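Local coordinates for protein phosphoribosylaminoimidazole carboxylase, ATPase subunit (Thermotoga maritima, PDB 3AX6) that probably catalyses the ATP-dependent carboxylation of 5-aminoimidazole ribonucleotide to N5-carboxyaminoimidazole ribonucleotide in purine biosynthesis, at residues Ile174-Val182 / Ala191-Tyr199; Tyr220-Val231 / Ile243-Ile253. All blocks are in the same frame, centred on the assembly; numbering follows the deposited sequence.

Interaction 1 (Ile174-Val182 / Ala191-Tyr199). With ADP (adenosine-5'-diphosphate), chain E.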
loop_
_atom_site.group_PDB
_atom_site.type_symbol
_atom_site.label_atom_id
_atom_site.label_comp_id
_atom_site.label_asym_id
_atom_site.label_seq_id
_atom_site.Cartn_x
_atom_site.Cartn_y
_atom_site.Cartn_z
ATOM N N ILE A 174 34.248 -10.109 -6.165
ATOM C CA ILE A 174 33.007 -9.957 -5.419
ATOM C C ILE A 174 32.568 -11.216 -4.685
ATOM O O ILE A 174 32.518 -12.296 -5.264
ATOM C CB ILE A 174 31.867 -9.494 -6.363
ATOM C CG1 ILE A 174 32.249 -8.160 -7.003
ATOM C CG2 ILE A 174 30.560 -9.330 -5.587
ATOM C CD1 ILE A 174 31.297 -7.709 -8.088
ATOM N N GLU A 175 32.250 -11.055 -3.405
ATOM C CA GLU A 175 31.788 -12.152 -2.565
ATOM C C GLU A 175 30.261 -12.092 -2.602
ATOM O O GLU A 175 29.585 -13.101 -2.810
ATOM C CB GLU A 175 32.275 -11.949 -1.130
ATOM C CG GLU A 175 32.785 -13.200 -0.438
ATOM C CD GLU A 175 31.718 -14.264 -0.273
ATOM O OE1 GLU A 175 30.664 -13.967 0.333
ATOM O OE2 GLU A 175 31.939 -15.400 -0.748
ATOM N N LYS A 176 29.733 -10.890 -2.388
ATOM C CA LYS A 176 28.295 -10.638 -2.405
ATOM C C LYS A 176 28.061 -9.225 -2.922
ATOM O O LYS A 176 28.926 -8.358 -2.782
ATOM C CB LYS A 176 27.713 -10.751 -0.993
ATOM C CG LYS A 176 27.776 -12.139 -0.411
ATOM C CD LYS A 176 26.383 -12.679 -0.166
ATOM C CE LYS A 176 26.428 -14.141 0.250
ATOM N NZ LYS A 176 25.074 -14.646 0.604
ATOM N N GLU A 177 26.908 -8.997 -3.537
ATOM C CA GLU A 177 26.578 -7.667 -4.033
ATOM C C GLU A 177 25.448 -7.164 -3.154
ATOM O O GLU A 177 24.417 -7.821 -3.012
ATOM C CB GLU A 177 26.191 -7.718 -5.516
ATOM C CG GLU A 177 27.411 -7.971 -6.409
ATOM C CD GLU A 177 27.136 -7.783 -7.891
ATOM O OE1 GLU A 177 26.563 -6.734 -8.252
ATOM O OE2 GLU A 177 27.507 -8.674 -8.697
ATOM N N LEU A 178 25.663 -6.001 -2.548
ATOM C CA LEU A 178 24.709 -5.437 -1.609
ATOM C C LEU A 178 24.085 -4.110 -2.021
ATOM O O LEU A 178 24.643 -3.367 -2.826
ATOM C CB LEU A 178 25.395 -5.266 -0.251
ATOM C CG LEU A 178 26.242 -6.457 0.223
ATOM C CD1 LEU A 178 27.076 -6.039 1.425
ATOM C CD2 LEU A 178 25.362 -7.644 0.570
ATOM N N ALA A 179 22.923 -3.820 -1.444
ATOM C CA ALA A 179 22.214 -2.579 -1.722
ATOM C C ALA A 179 21.553 -2.044 -0.457
ATOM O O ALA A 179 21.126 -2.805 0.414
ATOM C CB ALA A 179 21.161 -2.801 -2.804
ATOM N N VAL A 180 21.483 -0.726 -0.350
ATOM C CA VAL A 180 20.846 -0.110 0.805
ATOM C C VAL A 180 20.207 1.217 0.415
ATOM O O VAL A 180 20.837 2.058 -0.229
ATOM C CB VAL A 180 21.856 0.125 1.949
ATOM C CG1 VAL A 180 23.064 0.827 1.414
ATOM C CG2 VAL A 180 21.210 0.955 3.063
HETATM N N MSE A 181 18.942 1.381 0.787
HETATM C CA MSE A 181 18.220 2.610 0.512
HETATM C C MSE A 181 18.500 3.565 1.666
HETATM O O MSE A 181 18.495 3.159 2.826
HETATM C CB MSE A 181 16.705 2.363 0.456
HETATM C CG MSE A 181 16.243 1.287 -0.521
HETATM SE SE MSE A 181 16.762 1.624 -2.340
HETATM C CE MSE A 181 15.852 3.302 -2.634
ATOM N N VAL A 182 18.748 4.829 1.352
ATOM C CA VAL A 182 18.971 5.831 2.383
ATOM C C VAL A 182 18.315 7.152 1.939
ATOM O O VAL A 182 18.530 7.648 0.829
ATOM C CB VAL A 182 20.488 5.989 2.702
ATOM C CG1 VAL A 182 21.299 5.966 1.440
ATOM C CG2 VAL A 182 20.730 7.278 3.465
ATOM N N ALA A 191 17.705 8.706 7.093
ATOM C CA ALA A 191 16.958 7.498 7.419
ATOM C C ALA A 191 17.595 6.365 6.622
ATOM O O ALA A 191 17.560 6.367 5.396
ATOM C CB ALA A 191 15.494 7.667 7.021
ATOM N N CYS A 192 18.182 5.399 7.309
ATOM C CA CYS A 192 18.838 4.308 6.607
ATOM C C CYS A 192 18.078 2.996 6.741
ATOM O O CYS A 192 17.636 2.622 7.824
ATOM C CB CYS A 192 20.276 4.146 7.118
ATOM S SG CYS A 192 21.308 3.063 6.090
ATOM N N TYR A 193 17.940 2.300 5.620
ATOM C CA TYR A 193 17.234 1.029 5.575
ATOM C C TYR A 193 18.176 -0.134 5.784
ATOM O O TYR A 193 19.387 0.037 5.830
ATOM C CB TYR A 193 16.522 0.876 4.225
ATOM C CG TYR A 193 15.222 1.648 4.160
ATOM C CD1 TYR A 193 14.036 1.105 4.654
ATOM C CD2 TYR A 193 15.184 2.939 3.642
ATOM C CE1 TYR A 193 12.848 1.835 4.630
ATOM C CE2 TYR A 193 14.009 3.673 3.618
ATOM C CZ TYR A 193 12.846 3.120 4.111
ATOM O OH TYR A 193 11.692 3.864 4.081
ATOM N N PRO A 194 17.625 -1.338 5.958
ATOM C CA PRO A 194 18.527 -2.474 6.147
ATOM C C PRO A 194 19.310 -2.673 4.841
ATOM O O PRO A 194 18.895 -2.206 3.776
ATOM C CB PRO A 194 17.569 -3.631 6.422
ATOM C CG PRO A 194 16.396 -2.953 7.072
ATOM C CD PRO A 194 16.227 -1.717 6.234
ATOM N N VAL A 195 20.457 -3.333 4.923
ATOM C CA VAL A 195 21.216 -3.590 3.718
ATOM C C VAL A 195 20.620 -4.881 3.165
ATOM O O VAL A 195 20.266 -5.773 3.932
ATOM C CB VAL A 195 22.745 -3.739 4.013
ATOM C CG1 VAL A 195 22.990 -3.842 5.493
ATOM C CG2 VAL A 195 23.310 -4.947 3.294
ATOM N N VAL A 196 20.469 -4.967 1.845
ATOM C CA VAL A 196 19.909 -6.174 1.245
ATOM C C VAL A 196 20.911 -6.883 0.353
ATOM O O VAL A 196 21.918 -6.303 -0.061
ATOM C CB VAL A 196 18.623 -5.879 0.444
ATOM C CG1 VAL A 196 17.553 -5.351 1.380
ATOM C CG2 VAL A 196 18.904 -4.896 -0.673
ATOM N N GLU A 197 20.615 -8.145 0.065
ATOM C CA GLU A 197 21.484 -8.993 -0.737
ATOM C C GLU A 197 20.902 -9.295 -2.107
ATOM O O GLU A 197 19.729 -9.661 -2.229
ATOM C CB GLU A 197 21.728 -10.306 0.022
ATOM C CG GLU A 197 22.649 -11.322 -0.648
ATOM C CD GLU A 197 22.710 -12.657 0.110
ATOM O OE1 GLU A 197 22.573 -12.664 1.353
ATOM O OE2 GLU A 197 22.912 -13.705 -0.532
HETATM N N MSE A 198 21.724 -9.124 -3.138
HETATM C CA MSE A 198 21.311 -9.428 -4.500
HETATM C C MSE A 198 21.589 -10.912 -4.684
HETATM O O MSE A 198 22.722 -11.357 -4.520
HETATM C CB MSE A 198 22.135 -8.641 -5.523
HETATM C CG MSE A 198 22.097 -7.133 -5.351
HETATM SE SE MSE A 198 20.303 -6.438 -5.295
HETATM C CE MSE A 198 19.936 -6.387 -7.190
ATOM N N TYR A 199 20.557 -11.680 -5.008
ATOM C CA TYR A 199 20.716 -13.114 -5.209
ATOM C C TYR A 199 20.757 -13.420 -6.708
ATOM O O TYR A 199 21.678 -14.073 -7.198
ATOM C CB TYR A 199 19.555 -13.858 -4.558
ATOM C CG TYR A 199 19.673 -15.353 -4.633
ATOM C CD1 TYR A 199 20.418 -16.060 -3.693
ATOM C CD2 TYR A 199 19.045 -16.069 -5.647
ATOM C CE1 TYR A 199 20.534 -17.442 -3.756
ATOM C CE2 TYR A 199 19.156 -17.453 -5.722
ATOM C CZ TYR A 199 19.899 -18.131 -4.773
ATOM O OH TYR A 199 19.999 -19.500 -4.838
HETATM P PB ADP E . 25.388 -1.725 -14.873
HETATM O O1B ADP E . 24.707 -1.744 -13.548
HETATM O O2B ADP E . 24.916 -3.020 -15.726
HETATM O O3B ADP E . 24.968 -0.307 -15.676
HETATM P PA ADP E . 27.621 -2.392 -13.348
HETATM O O1A ADP E . 28.605 -1.441 -12.779
HETATM O O2A ADP E . 26.476 -2.679 -12.235
HETATM O O3A ADP E . 27.029 -1.740 -14.742
HETATM O "O5'" ADP E . 28.410 -3.758 -13.752
HETATM C "C5'" ADP E . 27.481 -4.854 -13.732
HETATM C "C4'" ADP E . 28.123 -6.093 -13.096
HETATM O "O4'" ADP E . 29.523 -6.225 -13.505
HETATM C "C3'" ADP E . 28.120 -6.004 -11.560
HETATM O "O3'" ADP E . 26.893 -6.485 -10.990
HETATM C "C2'" ADP E . 29.343 -6.831 -11.173
HETATM O "O2'" ADP E . 29.005 -8.209 -11.003
HETATM C "C1'" ADP E . 30.322 -6.598 -12.340
HETATM N N9 ADP E . 31.331 -5.569 -12.010
HETATM C C8 ADP E . 31.167 -4.205 -12.028
HETATM N N7 ADP E . 32.266 -3.609 -11.673
HETATM C C5 ADP E . 33.210 -4.537 -11.405
HETATM C C6 ADP E . 34.567 -4.500 -10.982
HETATM N N6 ADP E . 35.194 -3.297 -10.753
HETATM N N1 ADP E . 35.231 -5.665 -10.809
HETATM C C2 ADP E . 34.642 -6.845 -11.024
HETATM N N3 ADP E . 33.368 -6.924 -11.420
HETATM C C4 ADP E . 32.625 -5.811 -11.619
HETATM O O HOH W 1 25.447 -11.134 -4.182
HETATM O O HOH W 2 17.648 -1.328 1.741
#

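Interaction 2 (Tyr220-Val231 / Ile243-Ile253). With ADP (adenosine-5'-diphosphate), chain E.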
loop_
_atom_site.group_PDB
_atom_site.type_symbol
_atom_site.label_atom_id
_atom_site.label_comp_id
_atom_site.label_asym_id
_atom_site.label_seq_id
_atom_site.Cartn_x
_atom_site.Cartn_y
_atom_site.Cartn_z
ATOM N N TYR A 220 29.685 -6.455 8.638
ATOM C CA TYR A 220 29.604 -5.934 7.280
ATOM C C TYR A 220 28.372 -5.057 7.086
ATOM O O TYR A 220 28.451 -4.017 6.441
ATOM C CB TYR A 220 29.621 -7.081 6.265
ATOM C CG TYR A 220 30.952 -7.810 6.210
ATOM C CD1 TYR A 220 32.152 -7.108 6.034
ATOM C CD2 TYR A 220 31.016 -9.197 6.343
ATOM C CE1 TYR A 220 33.382 -7.775 5.997
ATOM C CE2 TYR A 220 32.238 -9.869 6.304
ATOM C CZ TYR A 220 33.413 -9.153 6.133
ATOM O OH TYR A 220 34.615 -9.827 6.110
ATOM N N SER A 221 27.245 -5.472 7.660
ATOM C CA SER A 221 25.991 -4.721 7.572
ATOM C C SER A 221 26.166 -3.321 8.150
ATOM O O SER A 221 25.694 -2.336 7.582
ATOM C CB SER A 221 24.890 -5.431 8.361
ATOM O OG SER A 221 25.004 -6.833 8.235
ATOM N N LYS A 222 26.838 -3.248 9.295
ATOM C CA LYS A 222 27.076 -1.978 9.966
ATOM C C LYS A 222 27.893 -1.029 9.090
ATOM O O LYS A 222 27.554 0.147 8.955
ATOM C CB LYS A 222 27.781 -2.224 11.301
ATOM C CG LYS A 222 28.087 -0.965 12.105
ATOM C CD LYS A 222 28.490 -1.318 13.533
ATOM C CE LYS A 222 28.930 -0.091 14.323
ATOM N NZ LYS A 222 30.174 0.508 13.754
ATOM N N ILE A 223 28.960 -1.542 8.490
ATOM C CA ILE A 223 29.813 -0.732 7.623
ATOM C C ILE A 223 29.108 -0.337 6.321
ATOM O O ILE A 223 29.299 0.770 5.824
ATOM C CB ILE A 223 31.127 -1.484 7.283
ATOM C CG1 ILE A 223 32.012 -1.554 8.530
ATOM C CG2 ILE A 223 31.858 -0.793 6.119
ATOM C CD1 ILE A 223 33.321 -2.311 8.316
ATOM N N ALA A 224 28.301 -1.244 5.775
ATOM C CA ALA A 224 27.564 -0.979 4.537
ATOM C C ALA A 224 26.576 0.177 4.717
ATOM O O ALA A 224 26.407 1.004 3.818
ATOM C CB ALA A 224 26.815 -2.237 4.089
ATOM N N ARG A 225 25.925 0.219 5.878
ATOM C CA ARG A 225 24.959 1.268 6.180
ATOM C C ARG A 225 25.702 2.569 6.435
ATOM O O ARG A 225 25.183 3.648 6.166
ATOM C CB ARG A 225 24.105 0.886 7.398
ATOM C CG ARG A 225 23.215 -0.337 7.163
ATOM C CD ARG A 225 22.330 -0.685 8.366
ATOM N NE ARG A 225 21.325 0.343 8.640
ATOM C CZ ARG A 225 20.070 0.093 9.015
ATOM N NH1 ARG A 225 19.649 -1.160 9.164
ATOM N NH2 ARG A 225 19.227 1.097 9.236
ATOM N N GLU A 226 26.925 2.458 6.947
ATOM C CA GLU A 226 27.750 3.629 7.215
ATOM C C GLU A 226 28.256 4.213 5.888
ATOM O O GLU A 226 28.195 5.426 5.676
ATOM C CB GLU A 226 28.938 3.253 8.115
ATOM C CG GLU A 226 28.544 2.862 9.541
ATOM C CD GLU A 226 29.730 2.437 10.414
ATOM O OE1 GLU A 226 29.503 2.125 11.603
ATOM O OE2 GLU A 226 30.882 2.413 9.919
ATOM N N ILE A 227 28.740 3.351 5.000
ATOM C CA ILE A 227 29.239 3.799 3.705
ATOM C C ILE A 227 28.121 4.501 2.939
ATOM O O ILE A 227 28.298 5.602 2.425
ATOM C CB ILE A 227 29.727 2.614 2.829
ATOM C CG1 ILE A 227 30.770 1.782 3.577
ATOM C CG2 ILE A 227 30.298 3.138 1.521
ATOM C CD1 ILE A 227 32.012 2.523 3.933
ATOM N N ALA A 228 26.970 3.841 2.866
ATOM C CA ALA A 228 25.816 4.371 2.150
ATOM C C ALA A 228 25.377 5.716 2.689
ATOM O O ALA A 228 25.108 6.641 1.928
ATOM C CB ALA A 228 24.658 3.383 2.214
ATOM N N THR A 229 25.292 5.817 4.006
ATOM C CA THR A 229 24.891 7.061 4.639
ATOM C C THR A 229 25.868 8.187 4.296
ATOM O O THR A 229 25.460 9.312 4.001
ATOM C CB THR A 229 24.819 6.896 6.163
ATOM O OG1 THR A 229 23.835 5.900 6.486
ATOM C CG2 THR A 229 24.452 8.223 6.822
ATOM N N SER A 230 27.160 7.880 4.321
ATOM C CA SER A 230 28.174 8.880 4.013
ATOM C C SER A 230 28.063 9.368 2.566
ATOM O O SER A 230 28.461 10.491 2.248
ATOM C CB SER A 230 29.562 8.304 4.255
ATOM O OG SER A 230 29.864 7.325 3.279
ATOM N N VAL A 231 27.531 8.521 1.688
ATOM C CA VAL A 231 27.367 8.899 0.282
ATOM C C VAL A 231 26.318 10.004 0.141
ATOM O O VAL A 231 26.572 11.052 -0.451
ATOM C CB VAL A 231 26.915 7.710 -0.593
ATOM C CG1 VAL A 231 26.510 8.220 -1.971
ATOM C CG2 VAL A 231 28.034 6.689 -0.719
ATOM N N ILE A 243 21.970 2.810 -2.952
ATOM C CA ILE A 243 23.426 2.698 -2.946
ATOM C C ILE A 243 23.837 1.237 -3.132
ATOM O O ILE A 243 23.616 0.402 -2.254
ATOM C CB ILE A 243 24.026 3.209 -1.611
ATOM C CG1 ILE A 243 23.461 4.590 -1.255
ATOM C CG2 ILE A 243 25.546 3.258 -1.725
ATOM C CD1 ILE A 243 23.699 5.661 -2.297
ATOM N N GLU A 244 24.428 0.934 -4.282
ATOM C CA GLU A 244 24.860 -0.428 -4.585
ATOM C C GLU A 244 26.325 -0.603 -4.226
ATOM O O GLU A 244 27.165 0.194 -4.616
ATOM C CB GLU A 244 24.622 -0.721 -6.063
ATOM C CG GLU A 244 23.160 -0.633 -6.435
ATOM C CD GLU A 244 22.942 -0.625 -7.927
ATOM O OE1 GLU A 244 23.524 -1.491 -8.614
ATOM O OE2 GLU A 244 22.185 0.245 -8.409
HETATM N N MSE A 245 26.628 -1.656 -3.479
HETATM C CA MSE A 245 27.996 -1.898 -3.038
HETATM C C MSE A 245 28.456 -3.332 -3.262
HETATM O O MSE A 245 27.644 -4.234 -3.483
HETATM C CB MSE A 245 28.119 -1.563 -1.544
HETATM C CG MSE A 245 27.774 -0.125 -1.184
HETATM SE SE MSE A 245 27.495 0.126 0.721
HETATM C CE MSE A 245 25.685 -0.555 0.811
ATOM N N PHE A 246 29.773 -3.524 -3.201
ATOM C CA PHE A 246 30.382 -4.840 -3.353
ATOM C C PHE A 246 31.041 -5.241 -2.047
ATOM O O PHE A 246 31.709 -4.427 -1.411
ATOM C CB PHE A 246 31.491 -4.840 -4.409
ATOM C CG PHE A 246 31.026 -4.598 -5.809
ATOM C CD1 PHE A 246 29.776 -5.028 -6.235
ATOM C CD2 PHE A 246 31.871 -3.980 -6.725
ATOM C CE1 PHE A 246 29.372 -4.849 -7.547
ATOM C CE2 PHE A 246 31.478 -3.797 -8.046
ATOM C CZ PHE A 246 30.222 -4.234 -8.458
ATOM N N LEU A 247 30.846 -6.492 -1.649
ATOM C CA LEU A 247 31.494 -7.033 -0.460
ATOM C C LEU A 247 32.525 -7.946 -1.104
ATOM O O LEU A 247 32.162 -8.998 -1.628
ATOM C CB LEU A 247 30.530 -7.870 0.386
ATOM C CG LEU A 247 31.224 -8.770 1.428
ATOM C CD1 LEU A 247 32.011 -7.916 2.395
ATOM C CD2 LEU A 247 30.206 -9.607 2.182
ATOM N N THR A 248 33.795 -7.534 -1.099
ATOM C CA THR A 248 34.845 -8.337 -1.730
ATOM C C THR A 248 35.194 -9.581 -0.948
ATOM O O THR A 248 34.796 -9.737 0.205
ATOM C CB THR A 248 36.157 -7.544 -1.947
ATOM O OG1 THR A 248 36.770 -7.255 -0.681
ATOM C CG2 THR A 248 35.880 -6.259 -2.701
ATOM N N LYS A 249 35.937 -10.464 -1.606
ATOM C CA LYS A 249 36.380 -11.719 -1.021
ATOM C C LYS A 249 37.350 -11.421 0.113
ATOM O O LYS A 249 37.521 -12.225 1.027
ATOM C CB LYS A 249 37.078 -12.557 -2.092
ATOM C CG LYS A 249 37.670 -13.879 -1.606
ATOM C CD LYS A 249 38.919 -14.242 -2.425
ATOM C CE LYS A 249 39.330 -15.701 -2.265
ATOM N NZ LYS A 249 38.398 -16.616 -2.992
ATOM N N GLN A 250 37.983 -10.254 0.050
ATOM C CA GLN A 250 38.940 -9.852 1.071
ATOM C C GLN A 250 38.350 -8.944 2.160
ATOM O O GLN A 250 39.073 -8.181 2.801
ATOM C CB GLN A 250 40.152 -9.174 0.420
ATOM C CG GLN A 250 40.905 -10.065 -0.566
ATOM C CD GLN A 250 40.313 -10.031 -1.962
ATOM O OE1 GLN A 250 40.613 -10.884 -2.797
ATOM N NE2 GLN A 250 39.481 -9.035 -2.227
ATOM N N GLY A 251 37.035 -9.017 2.345
ATOM C CA GLY A 251 36.371 -8.240 3.383
ATOM C C GLY A 251 36.202 -6.736 3.256
ATOM O O GLY A 251 35.964 -6.070 4.258
ATOM N N GLU A 252 36.307 -6.189 2.050
ATOM C CA GLU A 252 36.153 -4.748 1.872
ATOM C C GLU A 252 34.778 -4.441 1.281
ATOM O O GLU A 252 34.234 -5.228 0.499
ATOM C CB GLU A 252 37.208 -4.196 0.907
ATOM C CG GLU A 252 38.613 -4.769 1.036
ATOM C CD GLU A 252 39.348 -4.797 -0.308
ATOM O OE1 GLU A 252 39.027 -5.661 -1.166
ATOM O OE2 GLU A 252 40.240 -3.943 -0.510
ATOM N N ILE A 253 34.218 -3.296 1.649
ATOM C CA ILE A 253 32.934 -2.890 1.094
ATOM C C ILE A 253 33.156 -1.634 0.250
ATOM O O ILE A 253 33.551 -0.593 0.760
ATOM C CB ILE A 253 31.904 -2.651 2.199
ATOM C CG1 ILE A 253 31.604 -3.994 2.881
ATOM C CG2 ILE A 253 30.623 -2.044 1.610
ATOM C CD1 ILE A 253 30.647 -3.909 4.019
HETATM P PB ADP E . 25.388 -1.725 -14.873
HETATM O O1B ADP E . 24.707 -1.744 -13.548
HETATM O O2B ADP E . 24.916 -3.020 -15.726
HETATM O O3B ADP E . 24.968 -0.307 -15.676
HETATM P PA ADP E . 27.621 -2.392 -13.348
HETATM O O1A ADP E . 28.605 -1.441 -12.779
HETATM O O2A ADP E . 26.476 -2.679 -12.235
HETATM O O3A ADP E . 27.029 -1.740 -14.742
HETATM O "O5'" ADP E . 28.410 -3.758 -13.752
HETATM C "C5'" ADP E . 27.481 -4.854 -13.732
HETATM C "C4'" ADP E . 28.123 -6.093 -13.096
HETATM O "O4'" ADP E . 29.523 -6.225 -13.505
HETATM C "C3'" ADP E . 28.120 -6.004 -11.560
HETATM O "O3'" ADP E . 26.893 -6.485 -10.990
HETATM C "C2'" ADP E . 29.343 -6.831 -11.173
HETATM O "O2'" ADP E . 29.005 -8.209 -11.003
HETATM C "C1'" ADP E . 30.322 -6.598 -12.340
HETATM N N9 ADP E . 31.331 -5.569 -12.010
HETATM C C8 ADP E . 31.167 -4.205 -12.028
HETATM N N7 ADP E . 32.266 -3.609 -11.673
HETATM C C5 ADP E . 33.210 -4.537 -11.405
HETATM C C6 ADP E . 34.567 -4.500 -10.982
HETATM N N6 ADP E . 35.194 -3.297 -10.753
HETATM N N1 ADP E . 35.231 -5.665 -10.809
HETATM C C2 ADP E . 34.642 -6.845 -11.024
HETATM N N3 ADP E . 33.368 -6.924 -11.420
HETATM C C4 ADP E . 32.625 -5.811 -11.619
#

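Interaction 1 (Ile174-Val182 / Ala191-Tyr199)
Lys-176 and Glu-197 form a salt bridge at one end of an antiparallel beta hairpin in the ATP-grasp domain. Lys-176 NZ lies 2.6 Å from Glu-197 OE2. It reaches that oxygen from above the carboxylate plane, 55° out of it. The glutamate chain is extended, with CG trans to the backbone N (chi1 -179°), which carries the carboxylate out to the lysine. Arg-215 makes a second salt bridge to OE2. A leucine in place of Glu-197 would probably leave Lys-176 and Arg-215 without their shared negative partner and free the lysine end to move.

Ala-179 and Val-196 are a hydrogen-bonded pair. The bond from Val-196 N to Ala-179 O is 2.7 Å long and nearly straight. On the same face Val-196 CG2 packs on Ala-179 CB at 3.7 Å. Further along, Tyr-193 N donates a hydrogen bond to Met-181 O, and CD2 of the tyrosine ring lies 3.6 Å from Met-181 CB. The ring turns its edge to Met-181 O. Its hydroxyl is hydrogen-bonded to Thr-275 O, beyond the hairpin. A water takes the N-H of Met-181 and donates to Pro-194 O, in place of a direct bond between them.

Glu-177 holds the nucleotide directly. It extends its carboxylate to the ribose of ADP, while its backbone O accepts from Met-198 N. The two carboxylate oxygens take one ribose hydroxyl each: O3' donates to Glu-177 OE1 and O2' to Glu-177 OE2, both at 2.8 Å.

Interaction 2 (Tyr220-Val231 / Ile243-Ile253)
A methyl of Leu-247 sits over one face of the Tyr-220 ring, a CH-pi contact. Leu-247 CD1 is 3.8 Å from the ring centroid and 14° off the ring normal. The leucine comes in roughly perpendicular to the tyrosine side chain. With CG of Leu-247 trans to its backbone N (chi1 164°), the leucine branch reaches the tyrosine. Gly-251 O lies at the edge of the same ring, 3.5 Å from Tyr-220 CE1. Gly-251 closes a type I turn that starts at Thr-248, so the ring packs against both the strand and the turn after it.

No hydrogen bond joins the two segments; the rest is mostly packing of apolar side chains, some of them against helix carbonyls. Ile-253 CD1 approaches the helix backbone, 3.3 Å from Tyr-220 O, and also touches Ile-223 CG2 and Ala-224 CB. Met-245, a selenomethionine, reaches the next part of the helix. Its SE lies 3.4 Å from Ala-224 O and 4.0 Å from Ile-227 CB, while CE packs on Ala-224 CB. At the far end, Ile-243 CG1 lies 3.9 Å from Ala-228 CB. Ile-243 CD1 meets Val-231 CG1 at 3.8 Å, the two side chains running antiparallel alongside one another.

Phe-246 points to the other side of the strand. Its CZ is 3.7 Å from C8 of ADP, and the adenine atom lies near the plane of the ring, at its edge. The arrangement is a helix packed on an antiparallel sheet of the ATP-grasp domain, with the nucleotide on the other face of the sheet from the helix.

Interactions 1 and 2 share one antiparallel sheet, and their centres lie about 8 Å apart. Strands 174-184 and 239-248 are neighbours in it. Leu-178 O and Met-245 N are 2.7 Å apart, a probable hydrogen bond. Glu-175 N and Leu-247 O, also 2.7 Å apart, make another, at a classic beta bulge formed by Glu-175 and Lys-176 facing Leu-247. Helix 218-235 spans both contacts: Ala-228 touches Val-180 as well as strand 239-248. Both interactions also reach ADP. Interaction 1 supplies the ribose-binding carboxylate, and interaction 2 adds an aromatic ring beside the base. Glu-169, Glu-170, Val-172 and Lys-138 give the nucleotide further hydrogen bonds.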